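Pyruvate carboxylase n-terminal domain (Aquifex aeolicus, PDB 1ULZ) is a biotin carboxylase subunit with an ATP-grasp core and a Rossmann-like N-terminal region, present as two copies in the assembly. Local coordinates at residues V15-A20 with A76-Y81; H207-V212 with Q293-V298; Y267-T272 with I312-G317; V308-K313 with E318-K323. The protein carries 1 engineered substitution. All coordinates share one frame; numbering follows the deposited sequence.

Contact 1 (V15-A20 with A76-Y81); sequences VRIIRA and AIHPGY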
# COMPACT_ATOMS: atom_id res chain seq x y z
N VAL A 15 -9.18 -12.56 6.77
CA VAL A 15 -8.70 -11.26 7.23
C VAL A 15 -9.11 -10.18 6.22
O VAL A 15 -9.57 -9.11 6.60
CB VAL A 15 -7.16 -11.25 7.40
CG1 VAL A 15 -6.66 -9.83 7.62
CG2 VAL A 15 -6.77 -12.14 8.57
N ARG A 16 -8.93 -10.48 4.94
CA ARG A 16 -9.29 -9.57 3.85
C ARG A 16 -10.77 -9.21 3.94
O ARG A 16 -11.14 -8.04 3.85
CB ARG A 16 -9.02 -10.22 2.49
CG ARG A 16 -9.53 -9.41 1.29
CD ARG A 16 -8.61 -8.25 0.95
NE ARG A 16 -9.09 -7.43 -0.16
CZ ARG A 16 -10.03 -6.50 -0.05
NH1 ARG A 16 -10.61 -6.25 1.13
NH2 ARG A 16 -10.40 -5.80 -1.11
N ILE A 17 -11.62 -10.23 4.09
CA ILE A 17 -13.06 -10.02 4.18
C ILE A 17 -13.43 -9.24 5.45
O ILE A 17 -14.25 -8.32 5.40
CB ILE A 17 -13.82 -11.37 4.17
CG1 ILE A 17 -13.53 -12.11 2.86
CG2 ILE A 17 -15.33 -11.12 4.30
CD1 ILE A 17 -14.02 -13.53 2.83
N ILE A 18 -12.83 -9.61 6.58
CA ILE A 18 -13.12 -8.91 7.83
C ILE A 18 -12.76 -7.43 7.74
O ILE A 18 -13.50 -6.58 8.22
CB ILE A 18 -12.36 -9.56 9.03
CG1 ILE A 18 -13.03 -10.87 9.42
CG2 ILE A 18 -12.35 -8.61 10.22
CD1 ILE A 18 -12.30 -11.63 10.50
N ARG A 19 -11.63 -7.11 7.11
CA ARG A 19 -11.24 -5.71 6.98
C ARG A 19 -12.27 -4.92 6.17
O ARG A 19 -12.62 -3.80 6.53
CB ARG A 19 -9.86 -5.57 6.33
CG ARG A 19 -9.42 -4.12 6.19
CD ARG A 19 -7.97 -3.98 5.76
NE ARG A 19 -7.05 -4.62 6.68
CZ ARG A 19 -6.95 -4.33 7.98
NH1 ARG A 19 -7.72 -3.39 8.51
NH2 ARG A 19 -6.07 -4.97 8.73
N ALA A 20 -12.73 -5.50 5.07
CA ALA A 20 -13.72 -4.84 4.23
C ALA A 20 -14.96 -4.53 5.08
O ALA A 20 -15.47 -3.41 5.06
CB ALA A 20 -14.10 -5.73 3.04
N ALA A 76 -25.92 -12.65 6.43
CA ALA A 76 -25.12 -12.74 5.22
C ALA A 76 -23.88 -13.61 5.47
O ALA A 76 -23.32 -13.63 6.56
CB ALA A 76 -24.70 -11.35 4.76
N ILE A 77 -23.47 -14.34 4.44
CA ILE A 77 -22.31 -15.20 4.53
C ILE A 77 -21.33 -15.00 3.38
O ILE A 77 -21.71 -15.08 2.21
CB ILE A 77 -22.71 -16.69 4.54
CG1 ILE A 77 -23.42 -17.05 5.84
CG2 ILE A 77 -21.47 -17.56 4.37
CD1 ILE A 77 -23.85 -18.51 5.91
N HIS A 78 -20.07 -14.74 3.72
CA HIS A 78 -19.05 -14.58 2.71
C HIS A 78 -18.17 -15.83 2.76
O HIS A 78 -17.49 -16.07 3.75
CB HIS A 78 -18.19 -13.35 2.97
CG HIS A 78 -17.44 -12.88 1.77
ND1 HIS A 78 -16.77 -13.75 0.93
CD2 HIS A 78 -17.27 -11.64 1.24
CE1 HIS A 78 -16.24 -13.07 -0.07
NE2 HIS A 78 -16.52 -11.79 0.10
N PRO A 79 -18.18 -16.63 1.69
CA PRO A 79 -17.41 -17.87 1.59
C PRO A 79 -15.94 -17.72 1.18
O PRO A 79 -15.19 -18.70 1.21
CB PRO A 79 -18.20 -18.67 0.57
CG PRO A 79 -18.60 -17.62 -0.39
CD PRO A 79 -19.04 -16.46 0.51
N GLY A 80 -15.53 -16.52 0.80
CA GLY A 80 -14.15 -16.33 0.37
C GLY A 80 -13.88 -17.18 -0.86
O GLY A 80 -14.68 -17.17 -1.81
N TYR A 81 -12.77 -17.92 -0.88
CA TYR A 81 -12.46 -18.80 -2.00
C TYR A 81 -12.19 -20.21 -1.46
O TYR A 81 -11.77 -20.38 -0.31
CB TYR A 81 -11.26 -18.27 -2.82
CG TYR A 81 -9.98 -18.03 -2.06
CD1 TYR A 81 -9.28 -19.07 -1.47
CD2 TYR A 81 -9.45 -16.74 -1.93
CE1 TYR A 81 -8.09 -18.85 -0.79
CE2 TYR A 81 -8.27 -16.51 -1.25
CZ TYR A 81 -7.60 -17.57 -0.68
OH TYR A 81 -6.44 -17.34 0.03
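I17 lies over the imidazole of H78, joining helix 11-24 to strand 76-78 of the Rossmann-like parallel sheet. Strand 76-78 is the immediate neighbour of strand 5-7, the strand that leads into this helix, so the contact lays the helix against strand 76-78, next to the strand that precedes it. The dense part is a CH-pi contact: I17 CD1 stands 3.6 Å from the centroid of the H78 ring, 22° off the ring normal. The methyl is offset to the rim, which brings I17 CD1 within 3.3 Å of H78 ND1. The second branch, I17 CG2, lies over the CG-CD2 side of the ring, 3.7 Å from H78 CD2. With CG2 anti to the backbone N of I17 and CG1 beside that N (chi1 -60°), both branches reach the imidazole together.

Packing thins toward the loop. I17 CD1 still touches G80 CA at 3.7 Å, but Y81 makes no contact with the helix segment and is partly exposed, its hydroxyl bonded to E12. On the helix, R19 is turned to the second subunit, where it bonds T408 and G361 of that chain. The ring's rotation is fixed at both nitrogens. H78 NE2 is hydrogen-bonded to Q311 OE1, while H78 ND1 accepts, close to the ring plane, from G80 N at 3.0 Å with an N-H...N angle of 158°.

Contact 2 (H207-V212 with Q293-V298); sequences HIEYQV and QVEHPV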
# COMPACT_ATOMS: atom_id res chain seq x y z
N HIS A 207 -1.70 -18.11 -19.33
CA HIS A 207 -2.96 -18.18 -18.60
C HIS A 207 -3.38 -16.72 -18.44
O HIS A 207 -2.75 -15.97 -17.69
CB HIS A 207 -2.75 -18.83 -17.23
CG HIS A 207 -3.91 -18.67 -16.30
ND1 HIS A 207 -4.73 -19.72 -15.96
CD2 HIS A 207 -4.38 -17.59 -15.64
CE1 HIS A 207 -5.67 -19.29 -15.13
NE2 HIS A 207 -5.48 -18.00 -14.92
N ILE A 208 -4.42 -16.32 -19.17
CA ILE A 208 -4.92 -14.95 -19.10
C ILE A 208 -6.35 -15.03 -18.55
O ILE A 208 -7.17 -15.79 -19.06
CB ILE A 208 -4.97 -14.28 -20.50
CG1 ILE A 208 -3.58 -14.26 -21.13
CG2 ILE A 208 -5.54 -12.88 -20.37
CD1 ILE A 208 -2.59 -13.32 -20.48
N GLU A 209 -6.66 -14.24 -17.53
CA GLU A 209 -7.99 -14.28 -16.95
C GLU A 209 -8.60 -12.91 -16.72
O GLU A 209 -7.92 -11.96 -16.32
CB GLU A 209 -7.95 -15.07 -15.63
CG GLU A 209 -7.22 -14.38 -14.49
CD GLU A 209 -7.12 -15.26 -13.24
OE1 GLU A 209 -6.99 -14.69 -12.13
OE2 GLU A 209 -7.16 -16.50 -13.37
N TYR A 210 -9.90 -12.82 -16.97
CA TYR A 210 -10.63 -11.58 -16.80
C TYR A 210 -11.41 -11.50 -15.50
O TYR A 210 -12.06 -12.47 -15.08
CB TYR A 210 -11.59 -11.35 -17.97
CG TYR A 210 -11.00 -10.57 -19.12
CD1 TYR A 210 -10.19 -11.18 -20.08
CD2 TYR A 210 -11.22 -9.20 -19.23
CE1 TYR A 210 -9.62 -10.45 -21.11
CE2 TYR A 210 -10.66 -8.46 -20.25
CZ TYR A 210 -9.86 -9.09 -21.19
OH TYR A 210 -9.29 -8.34 -22.20
N GLN A 211 -11.35 -10.33 -14.86
CA GLN A 211 -12.07 -10.09 -13.62
C GLN A 211 -13.46 -9.54 -13.98
O GLN A 211 -13.57 -8.56 -14.72
CB GLN A 211 -11.33 -9.07 -12.75
CG GLN A 211 -12.05 -8.71 -11.46
CD GLN A 211 -12.27 -9.91 -10.56
OE1 GLN A 211 -11.32 -10.55 -10.11
NE2 GLN A 211 -13.54 -10.22 -10.28
N VAL A 212 -14.50 -10.17 -13.45
CA VAL A 212 -15.86 -9.73 -13.71
C VAL A 212 -16.49 -9.19 -12.42
O VAL A 212 -16.16 -9.65 -11.34
CB VAL A 212 -16.72 -10.89 -14.24
CG1 VAL A 212 -18.13 -10.42 -14.53
CG2 VAL A 212 -16.08 -11.48 -15.48
N GLN A 293 -11.29 -14.07 -6.44
CA GLN A 293 -10.05 -14.74 -6.84
C GLN A 293 -8.94 -14.52 -5.81
O GLN A 293 -8.86 -13.45 -5.21
CB GLN A 293 -9.58 -14.22 -8.19
CG GLN A 293 -8.62 -15.16 -8.89
CD GLN A 293 -9.34 -16.19 -9.73
OE1 GLN A 293 -10.44 -16.63 -9.40
NE2 GLN A 293 -8.71 -16.58 -10.84
N VAL A 294 -8.09 -15.52 -5.63
CA VAL A 294 -6.98 -15.39 -4.69
C VAL A 294 -6.15 -14.17 -5.07
O VAL A 294 -5.82 -13.34 -4.22
CB VAL A 294 -6.05 -16.62 -4.71
CG1 VAL A 294 -4.89 -16.40 -3.73
CG2 VAL A 294 -6.82 -17.88 -4.33
N GLU A 295 -5.83 -14.06 -6.35
CA GLU A 295 -5.01 -12.96 -6.83
C GLU A 295 -5.73 -11.66 -7.21
O GLU A 295 -5.21 -10.86 -7.99
CB GLU A 295 -4.14 -13.44 -8.01
CG GLU A 295 -4.89 -14.01 -9.23
CD GLU A 295 -5.22 -15.50 -9.11
OE1 GLU A 295 -5.11 -16.21 -10.13
OE2 GLU A 295 -5.60 -15.97 -8.02
N HIS A 296 -6.91 -11.44 -6.65
CA HIS A 296 -7.66 -10.22 -6.95
C HIS A 296 -6.93 -8.90 -6.68
O HIS A 296 -7.17 -7.91 -7.37
CB HIS A 296 -9.00 -10.19 -6.20
CG HIS A 296 -8.88 -9.98 -4.73
ND1 HIS A 296 -8.71 -11.01 -3.83
CD2 HIS A 296 -8.92 -8.85 -3.99
CE1 HIS A 296 -8.66 -10.53 -2.60
NE2 HIS A 296 -8.78 -9.21 -2.67
N PRO A 297 -6.03 -8.87 -5.68
CA PRO A 297 -5.31 -7.63 -5.39
C PRO A 297 -4.59 -6.92 -6.54
O PRO A 297 -4.57 -5.69 -6.57
CB PRO A 297 -4.35 -8.03 -4.27
CG PRO A 297 -5.13 -9.07 -3.54
CD PRO A 297 -5.70 -9.90 -4.68
N VAL A 298 -4.00 -7.66 -7.48
CA VAL A 298 -3.30 -6.98 -8.57
C VAL A 298 -4.24 -6.16 -9.44
O VAL A 298 -3.88 -5.09 -9.91
CB VAL A 298 -2.48 -7.95 -9.48
CG1 VAL A 298 -1.31 -8.53 -8.69
CG2 VAL A 298 -3.38 -9.05 -10.02
O HOH W 1 -11.65 -11.91 -7.84
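E209 and Q293 meet from opposite directions, carboxylate against amide, their planes 66° apart. From its first bond the E209 side chain points toward segment 293-298. CG then sits between the backbone N and the carbonyl carbon, and the extended remainder carries the carboxylate across the gap. CB and CG act as a spacer; the first close partner is met at CD, 3.2 Å from Q293 NE2. That nitrogen lies near both oxygens: E209 OE1 accepts a weak hydrogen bond from Q293 NE2, 2.9 Å long and bent to 141°, and E209 OE2 is 3.0 Å from Q293 NE2. E209 OE1 also lies 3.1 Å from E295 OE1, two acceptors with no bond between them; the salt bridges of E209 to R226 and of E295 to K236 and R337 probably offset that repulsion. E209 OE2 is met from above the carboxylate plane by H207 NE2, at 2.7 Å and nearly straight (174°), with the oxygen lying in the imidazole plane.

Q293 OE1 is bonded to N289, and a water joins the segments again, donating to Q211 OE1 (2.7 Å) and accepting from Q293 N (2.6 Å). The site is buried, its centre about 6 Å from the centre of the chain, in the ATP-grasp part: strand 206-214, flanked by strands 220-232 and 269-277, faces the type I turn Q293-H296 that leads into helix 296-303.

Contact 3 (Y267-T272 with I312-G317); sequences YYNAGT and IKIAAG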
# COMPACT_ATOMS: atom_id res chain seq x y z
N TYR A 267 -25.19 -13.36 -14.44
CA TYR A 267 -24.15 -13.34 -13.42
C TYR A 267 -24.05 -12.02 -12.68
O TYR A 267 -24.10 -10.95 -13.29
CB TYR A 267 -22.78 -13.67 -14.04
CG TYR A 267 -21.73 -14.08 -13.04
CD1 TYR A 267 -21.02 -13.14 -12.29
CD2 TYR A 267 -21.49 -15.43 -12.78
CE1 TYR A 267 -20.11 -13.53 -11.32
CE2 TYR A 267 -20.59 -15.82 -11.81
CZ TYR A 267 -19.90 -14.87 -11.08
OH TYR A 267 -19.02 -15.27 -10.11
N TYR A 268 -23.93 -12.08 -11.36
CA TYR A 268 -23.73 -10.87 -10.57
C TYR A 268 -22.72 -11.14 -9.46
O TYR A 268 -22.44 -12.29 -9.12
CB TYR A 268 -25.05 -10.31 -10.02
CG TYR A 268 -25.94 -11.25 -9.25
CD1 TYR A 268 -25.59 -11.70 -7.98
CD2 TYR A 268 -27.18 -11.62 -9.76
CE1 TYR A 268 -26.45 -12.50 -7.24
CE2 TYR A 268 -28.05 -12.41 -9.02
CZ TYR A 268 -27.68 -12.85 -7.77
OH TYR A 268 -28.55 -13.63 -7.03
N ASN A 269 -22.16 -10.06 -8.92
CA ASN A 269 -21.13 -10.10 -7.90
C ASN A 269 -19.81 -10.43 -8.60
O ASN A 269 -19.72 -10.31 -9.82
CB ASN A 269 -21.44 -11.13 -6.80
CG ASN A 269 -20.89 -10.70 -5.43
OD1 ASN A 269 -19.68 -10.55 -5.25
ND2 ASN A 269 -21.79 -10.48 -4.47
N ALA A 270 -18.79 -10.84 -7.84
CA ALA A 270 -17.48 -11.13 -8.41
C ALA A 270 -17.31 -12.48 -9.10
O ALA A 270 -17.84 -13.50 -8.65
CB ALA A 270 -16.40 -10.96 -7.34
N GLY A 271 -16.54 -12.48 -10.18
CA GLY A 271 -16.27 -13.70 -10.92
C GLY A 271 -15.05 -13.56 -11.81
O GLY A 271 -14.62 -12.45 -12.13
N THR A 272 -14.47 -14.69 -12.20
CA THR A 272 -13.29 -14.69 -13.06
C THR A 272 -13.43 -15.69 -14.20
O THR A 272 -13.75 -16.85 -13.98
CB THR A 272 -12.02 -15.06 -12.26
OG1 THR A 272 -11.80 -14.08 -11.24
CG2 THR A 272 -10.81 -15.11 -13.18
N ILE A 312 -19.73 -7.15 -1.09
CA ILE A 312 -20.68 -6.96 0.01
C ILE A 312 -21.76 -5.95 -0.32
O ILE A 312 -22.94 -6.19 -0.05
CB ILE A 312 -19.94 -6.55 1.30
CG1 ILE A 312 -18.89 -7.63 1.65
CG2 ILE A 312 -20.93 -6.42 2.44
CD1 ILE A 312 -17.86 -7.20 2.67
N LYS A 313 -21.38 -4.82 -0.91
CA LYS A 313 -22.35 -3.80 -1.29
C LYS A 313 -23.35 -4.38 -2.29
O LYS A 313 -24.54 -4.14 -2.20
CB LYS A 313 -21.65 -2.58 -1.89
CG LYS A 313 -20.77 -1.82 -0.91
CD LYS A 313 -20.13 -0.59 -1.53
CE LYS A 313 -19.40 0.21 -0.46
NZ LYS A 313 -18.65 1.40 -0.99
N ILE A 314 -22.84 -5.15 -3.25
CA ILE A 314 -23.69 -5.75 -4.27
C ILE A 314 -24.64 -6.77 -3.66
O ILE A 314 -25.83 -6.80 -3.99
CB ILE A 314 -22.85 -6.42 -5.37
CG1 ILE A 314 -22.20 -5.33 -6.22
CG2 ILE A 314 -23.71 -7.34 -6.22
CD1 ILE A 314 -21.17 -5.83 -7.22
N ALA A 315 -24.13 -7.60 -2.76
CA ALA A 315 -24.96 -8.61 -2.10
C ALA A 315 -26.05 -7.90 -1.29
O ALA A 315 -27.13 -8.45 -1.09
CB ALA A 315 -24.10 -9.49 -1.19
N ALA A 316 -25.76 -6.69 -0.83
CA ALA A 316 -26.71 -5.92 -0.05
C ALA A 316 -27.79 -5.33 -0.95
O ALA A 316 -28.78 -4.78 -0.48
CB ALA A 316 -26.00 -4.80 0.70
N GLY A 317 -27.59 -5.44 -2.26
CA GLY A 317 -28.56 -4.93 -3.21
C GLY A 317 -28.19 -3.59 -3.79
O GLY A 317 -28.93 -3.01 -4.58
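The side-chain amide of N269 meets I314 and A315 through its nitrogen end. I314 CG2 lies well above the amide plane, 4.1 Å from N269 ND2, whereas A315 CB, also 4.1 Å from N269 ND2, lies nearly in that plane. N269 OD1 takes A270 N in its carbonyl plane at 2.8 Å, with a C=O...N angle of only 100°; this bond and that from N269 ND2 to Q311 O together fix the rotation of the amide. The second flat group, the Y267 ring, has A270 C at its edge, in plane; the Y267 hydroxyl OH donates to A270 O over 2.6 Å, so A270 is held at both its N and its O.

These bonds lie at the start of strand 269-277, where N269 has positive phi (78°). The strand belongs to the large antiparallel sheet of the ATP-grasp core, and helix 307-315 packs its last turns on the entry to it. Between the segments the packing is moderate, with no heavy-atom approach below 4.1 Å. I314 presents CG2, anti to its backbone N, and this methyl lies 4.1 Å from N269 N as well. The direct polar tie comes from Q311, just before the segment. On the far side of the helix, I312 packs on A20, C21 and L24 of helix 11-24. A Schellman motif finishes the helix: G317, at phi 101°, sends its N back to I314 O over 2.8 Å, and the wider 6→1 bond runs from E318 N to K313 O.

Contact 4 (V308-K313 with E318-K323); sequences VKWQIK and EPLTIK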
# COMPACT_ATOMS: atom_id res chain seq x y z
N VAL A 308 -13.56 -6.76 -3.04
CA VAL A 308 -14.23 -7.41 -1.91
C VAL A 308 -15.31 -6.53 -1.28
O VAL A 308 -16.40 -7.02 -0.96
CB VAL A 308 -13.23 -7.83 -0.83
CG1 VAL A 308 -13.98 -8.39 0.38
CG2 VAL A 308 -12.28 -8.89 -1.39
N LYS A 309 -15.02 -5.25 -1.10
CA LYS A 309 -16.00 -4.34 -0.52
C LYS A 309 -17.22 -4.28 -1.44
O LYS A 309 -18.35 -4.27 -0.98
CB LYS A 309 -15.42 -2.94 -0.32
CG LYS A 309 -16.40 -1.97 0.36
CD LYS A 309 -15.75 -0.63 0.71
CE LYS A 309 -14.66 -0.80 1.78
NZ LYS A 309 -13.96 0.47 2.07
N TRP A 310 -16.97 -4.26 -2.75
CA TRP A 310 -18.07 -4.22 -3.70
C TRP A 310 -18.91 -5.50 -3.66
O TRP A 310 -20.12 -5.46 -3.89
CB TRP A 310 -17.56 -3.96 -5.13
CG TRP A 310 -17.55 -2.50 -5.49
CD1 TRP A 310 -16.47 -1.73 -5.79
CD2 TRP A 310 -18.69 -1.62 -5.56
NE1 TRP A 310 -16.85 -0.44 -6.05
CE2 TRP A 310 -18.21 -0.34 -5.91
CE3 TRP A 310 -20.06 -1.80 -5.35
CZ2 TRP A 310 -19.06 0.76 -6.07
CZ3 TRP A 310 -20.91 -0.70 -5.51
CH2 TRP A 310 -20.40 0.56 -5.86
N GLN A 311 -18.27 -6.63 -3.36
CA GLN A 311 -18.97 -7.90 -3.25
C GLN A 311 -20.08 -7.76 -2.21
O GLN A 311 -21.21 -8.19 -2.42
CB GLN A 311 -18.02 -9.02 -2.78
CG GLN A 311 -17.11 -9.62 -3.83
CD GLN A 311 -16.36 -10.84 -3.30
OE1 GLN A 311 -15.47 -10.71 -2.45
NE2 GLN A 311 -16.71 -12.03 -3.78
N ILE A 312 -19.73 -7.15 -1.09
CA ILE A 312 -20.68 -6.96 0.01
C ILE A 312 -21.76 -5.95 -0.32
O ILE A 312 -22.94 -6.19 -0.05
CB ILE A 312 -19.94 -6.55 1.30
CG1 ILE A 312 -18.89 -7.63 1.65
CG2 ILE A 312 -20.93 -6.42 2.44
CD1 ILE A 312 -17.86 -7.20 2.67
N LYS A 313 -21.38 -4.82 -0.91
CA LYS A 313 -22.35 -3.80 -1.29
C LYS A 313 -23.35 -4.38 -2.29
O LYS A 313 -24.54 -4.14 -2.20
CB LYS A 313 -21.65 -2.58 -1.89
CG LYS A 313 -20.77 -1.82 -0.91
CD LYS A 313 -20.13 -0.59 -1.53
CE LYS A 313 -19.40 0.21 -0.46
NZ LYS A 313 -18.65 1.40 -0.99
N GLU A 318 -27.02 -3.08 -3.43
CA GLU A 318 -26.57 -1.80 -3.93
C GLU A 318 -26.23 -1.86 -5.42
O GLU A 318 -25.84 -2.90 -5.94
CB GLU A 318 -25.36 -1.32 -3.14
CG GLU A 318 -25.69 -0.93 -1.71
CD GLU A 318 -24.57 -0.15 -1.05
OE1 GLU A 318 -23.95 0.70 -1.73
OE2 GLU A 318 -24.32 -0.38 0.16
N PRO A 319 -26.39 -0.73 -6.12
CA PRO A 319 -26.08 -0.66 -7.54
C PRO A 319 -24.59 -0.40 -7.73
O PRO A 319 -23.98 0.37 -6.98
CB PRO A 319 -26.92 0.52 -8.01
CG PRO A 319 -26.82 1.45 -6.85
CD PRO A 319 -27.01 0.53 -5.66
N LEU A 320 -24.00 -1.06 -8.73
CA LEU A 320 -22.59 -0.88 -9.04
C LEU A 320 -22.49 0.47 -9.74
O LEU A 320 -22.85 0.60 -10.91
CB LEU A 320 -22.10 -2.00 -9.96
CG LEU A 320 -20.64 -1.93 -10.43
CD1 LEU A 320 -19.71 -1.81 -9.23
CD2 LEU A 320 -20.32 -3.18 -11.24
N THR A 321 -22.02 1.49 -9.03
CA THR A 321 -21.93 2.83 -9.61
C THR A 321 -20.69 3.09 -10.45
O THR A 321 -20.14 4.19 -10.42
CB THR A 321 -22.03 3.89 -8.51
OG1 THR A 321 -20.96 3.71 -7.57
CG2 THR A 321 -23.38 3.79 -7.78
N ILE A 322 -20.24 2.09 -11.19
CA ILE A 322 -19.07 2.22 -12.05
C ILE A 322 -19.43 1.78 -13.46
O ILE A 322 -19.90 0.66 -13.66
CB ILE A 322 -17.91 1.32 -11.57
CG1 ILE A 322 -17.53 1.65 -10.13
CG2 ILE A 322 -16.71 1.51 -12.49
CD1 ILE A 322 -16.37 0.79 -9.60
N LYS A 323 -19.24 2.66 -14.44
CA LYS A 323 -19.53 2.31 -15.83
C LYS A 323 -18.24 1.75 -16.42
O LYS A 323 -17.15 2.08 -15.95
CB LYS A 323 -19.95 3.55 -16.61
CG LYS A 323 -21.21 4.26 -16.11
CD LYS A 323 -21.51 5.49 -16.98
CE LYS A 323 -22.68 6.32 -16.44
NZ LYS A 323 -22.38 6.91 -15.10
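The W310 indole is sandwiched between L320 and K313. On one face L320 CD1 stands 3.8 Å from the centroid of the six-membered ring and 8° off its normal, a CH-pi contact with the methyl almost straight above the ring centre. L320 puts CG anti to its backbone N, and its side chain meets that of W310 at about a right angle. On the opposite face K313 CD lies 4.0 Å above the plane toward the rim: K313 CG is anti to the carbonyl carbon (chi1 -66°) and the rest of the chain is fully extended, so the lysine runs along the indole and makes a cation-pi interaction. T321 OG1 reaches the ring edge at 3.6 Å from W310 CH2, and I322 CD1 approaches W310 NE1 obliquely at 3.8 Å.

The loop after helix 307-315, in the ATP-grasp part, thus folds back on the helix, begun by the wider bond of the Schellman motif, E318 N to K313 O (3.0 Å); L320 and I322 also rest on I221 of strand 220-232. E318 CD packs against K313 CB at 3.9 Å. Since K313 NZ and E318 OE1 remain 5.4 Å apart, their attraction is probably only long-range, and this partly exposed contact rests mainly on apolar and pi interactions.

Overall arrangement
From the N terminus, contact 1 closes first, bringing strand 76-78 back to helix 11-24 over 55 residues inside the Rossmann-like region. The other three lie in the ATP-grasp part. Contacts 2 and 3 cross: 267-272 falls between the segments of contact 2, and 293-298 between those of contact 3. Their strands, 206-214 and 269-277, are neighbours in the antiparallel sheet, and their helices, 296-303 and 307-315, are consecutive. Contact 4 shares I312 and K313 with contact 3 and closes a short local loop of four residues. The two regions are tied by the probable hydrogen bonds R16 NE to H296 NE2 and H78 NE2 to Q311 OE1, and by A20 on V308 and I312.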